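Local coordinates for cadherin-related family member 2 (Mus musculus, PDB 5CYX), which probably joins adjacent microvilli of epithelial brush borders through calcium-dependent heterophilic adhesion to CDHR5, thereby controlling their packing, at residues 97-103 / 131-137. Residue numbers count along the deposited sequence, not the author numbering.
Sequences DRNDNIP and DKDTGTA. With CA (calcium ion), chain D; CA (calcium ion), chain C; CA (calcium ion), chain B.
Two calcium ions, rather than a hydrophobic core, unite these two irregular segments, and the Asp-133 carboxylate bridges them: Asp-133 OD2 lies 2.3 Å from calcium D and Asp-133 OD1 2.4 Å from calcium C. Calcium D also takes Asn-99 OD1, Asn-101 O and Ala-137 O, each at 2.3 Å, and both carboxylate oxygens of Asp-131. Calcium C gathers Asp-97 OD1, Arg-98 O and Asp-100 OD1, while Asp-100 OD2 holds a third ion, calcium B, from the 97-103 side at 2.2 Å. An inverse gamma turn centred on Asn-99 and an Asx turn at Asp-131 shape the ligand-bearing backbones. CA atoms pair Asp-97 with Thr-134 (7.0 Å), Asn-101 with Asp-133 (5.9 Å) and Pro-103 with Asp-131 (4.2 Å). Hydrogen bonds accompany this register: Thr-134 N to Asp-97 OD2 (2.9 Å), Asn-101 N to Asp-133 OD2 (2.8 Å) and Asn-101 ND2 to Asp-133 OD1 (3.0 Å). With Glu-18, Asp-67, Glu-69 and Asp-189, these DXNDN and DXD motifs complete the classic three-calcium linker between cadherin repeats EC1 and EC2.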
loop_
_atom_site.group_PDB
_atom_site.type_symbol
_atom_site.label_atom_id
_atom_site.label_comp_id
_atom_site.label_asym_id
_atom_site.label_seq_id
_atom_site.Cartn_x
_atom_site.Cartn_y
_atom_site.Cartn_z
ATOM N N ASP A 97 8.144 22.487 23.245
ATOM C CA ASP A 97 8.050 22.460 21.805
ATOM C C ASP A 97 6.699 23.046 21.370
ATOM O O ASP A 97 5.649 22.771 22.010
ATOM C CB ASP A 97 8.182 21.008 21.266
ATOM C CG ASP A 97 8.410 20.956 19.738
ATOM O OD1 ASP A 97 8.869 21.965 19.131
ATOM O OD2 ASP A 97 8.069 19.903 19.136
ATOM N N ARG A 98 6.743 23.873 20.320
ATOM C CA ARG A 98 5.478 24.296 19.621
ATOM C C ARG A 98 5.652 24.082 18.094
ATOM O O ARG A 98 6.819 23.948 17.570
ATOM C CB ARG A 98 5.150 25.730 19.960
ATOM C CG ARG A 98 4.783 25.972 21.416
ATOM C CD ARG A 98 3.330 25.645 21.630
ATOM N NE ARG A 98 2.915 25.776 23.017
ATOM C CZ ARG A 98 3.033 24.855 23.956
ATOM N NH1 ARG A 98 2.578 25.106 25.167
ATOM N NH2 ARG A 98 3.602 23.682 23.724
ATOM N N ASN A 99 4.536 23.988 17.376
ATOM C CA ASN A 99 4.591 23.716 15.957
ATOM C C ASN A 99 4.955 24.970 15.130
ATOM O O ASN A 99 4.071 25.576 14.471
ATOM C CB ASN A 99 3.309 23.101 15.464
ATOM C CG ASN A 99 3.440 22.488 14.124
ATOM O OD1 ASN A 99 4.540 22.360 13.587
ATOM N ND2 ASN A 99 2.329 22.134 13.551
ATOM N N ASP A 100 6.244 25.329 15.171
ATOM C CA ASP A 100 6.778 26.463 14.401
ATOM C C ASP A 100 7.654 25.984 13.256
ATOM O O ASP A 100 8.267 26.810 12.627
ATOM C CB ASP A 100 7.616 27.400 15.308
ATOM C CG ASP A 100 8.791 26.636 16.035
ATOM O OD1 ASP A 100 8.818 25.392 16.062
ATOM O OD2 ASP A 100 9.720 27.271 16.530
ATOM N N ASN A 101 7.798 24.669 13.001
ATOM C CA ASN A 101 8.538 24.299 11.767
ATOM C C ASN A 101 7.640 23.638 10.735
ATOM O O ASN A 101 6.620 23.049 11.114
ATOM C CB ASN A 101 9.755 23.445 12.056
ATOM C CG ASN A 101 10.872 24.231 12.683
ATOM O OD1 ASN A 101 11.593 24.971 11.991
ATOM N ND2 ASN A 101 11.030 24.098 13.973
ATOM N N ILE A 102 8.000 23.825 9.446
ATOM C CA ILE A 102 7.325 23.150 8.327
ATOM C C ILE A 102 8.081 21.912 7.775
ATOM O O ILE A 102 9.322 21.804 7.909
ATOM C CB ILE A 102 7.006 24.062 7.136
ATOM C CG1 ILE A 102 8.299 24.608 6.464
ATOM C CG2 ILE A 102 6.167 25.272 7.560
ATOM C CD1 ILE A 102 8.002 25.397 5.201
ATOM N N PRO A 103 7.342 21.002 7.119
ATOM C CA PRO A 103 7.954 19.920 6.396
ATOM C C PRO A 103 8.725 20.459 5.211
ATOM O O PRO A 103 8.179 21.248 4.449
ATOM C CB PRO A 103 6.750 19.111 5.908
ATOM C CG PRO A 103 5.698 19.352 6.925
ATOM C CD PRO A 103 5.884 20.821 7.215
ATOM N N ASP A 131 10.443 17.428 9.108
ATOM C CA ASP A 131 9.898 18.529 9.882
ATOM C C ASP A 131 10.600 18.467 11.218
ATOM O O ASP A 131 10.510 17.463 11.911
ATOM C CB ASP A 131 8.389 18.355 10.061
ATOM C CG ASP A 131 7.725 19.515 10.793
ATOM O OD1 ASP A 131 8.186 19.971 11.849
ATOM O OD2 ASP A 131 6.641 19.957 10.348
ATOM N N LYS A 132 11.267 19.556 11.575
ATOM C CA LYS A 132 12.117 19.576 12.781
ATOM C C LYS A 132 11.401 19.540 14.120
ATOM O O LYS A 132 12.047 19.321 15.129
ATOM C CB LYS A 132 13.038 20.775 12.737
ATOM C CG LYS A 132 14.011 20.668 11.577
ATOM C CD LYS A 132 15.432 20.917 12.037
ATOM C CE LYS A 132 15.703 22.409 12.256
ATOM N NZ LYS A 132 16.722 22.645 13.338
ATOM N N ASP A 133 10.077 19.745 14.154
ATOM C CA ASP A 133 9.388 19.709 15.419
ATOM C C ASP A 133 9.341 18.236 15.889
ATOM O O ASP A 133 9.680 17.323 15.140
ATOM C CB ASP A 133 7.986 20.342 15.342
ATOM C CG ASP A 133 8.050 21.797 14.835
ATOM O OD1 ASP A 133 8.901 22.577 15.345
ATOM O OD2 ASP A 133 7.337 22.057 13.868
ATOM N N THR A 134 8.909 18.052 17.134
ATOM C CA THR A 134 8.840 16.745 17.788
ATOM C C THR A 134 7.373 16.399 18.086
ATOM O O THR A 134 6.565 17.294 18.315
ATOM C CB THR A 134 9.620 16.828 19.109
ATOM O OG1 THR A 134 11.019 17.100 18.840
ATOM C CG2 THR A 134 9.513 15.482 19.931
ATOM N N GLY A 135 7.012 15.121 18.131
ATOM C CA GLY A 135 5.625 14.753 18.333
ATOM C C GLY A 135 4.833 14.944 17.043
ATOM O O GLY A 135 5.404 14.936 15.931
ATOM N N THR A 136 3.508 15.047 17.170
ATOM C CA THR A 136 2.666 15.111 15.977
ATOM C C THR A 136 3.015 16.355 15.181
ATOM O O THR A 136 2.794 16.399 13.991
ATOM C CB THR A 136 1.157 15.101 16.287
ATOM O OG1 THR A 136 0.867 16.218 17.108
ATOM C CG2 THR A 136 0.786 13.774 17.092
ATOM N N ALA A 137 3.538 17.369 15.841
ATOM C CA ALA A 137 4.014 18.550 15.120
ATOM C C ALA A 137 5.161 18.249 14.181
ATOM O O ALA A 137 5.509 19.092 13.302
ATOM C CB ALA A 137 4.449 19.604 16.105
HETATM CA CA CA D . 5.954 21.119 12.237
HETATM CA CA CA C . 9.220 23.548 17.475
HETATM CA CA CA B . 11.692 26.703 17.266
HETATM O O HOH W 1 12.370 26.914 14.909
HETATM O O HOH W 2 11.379 21.625 9.423
#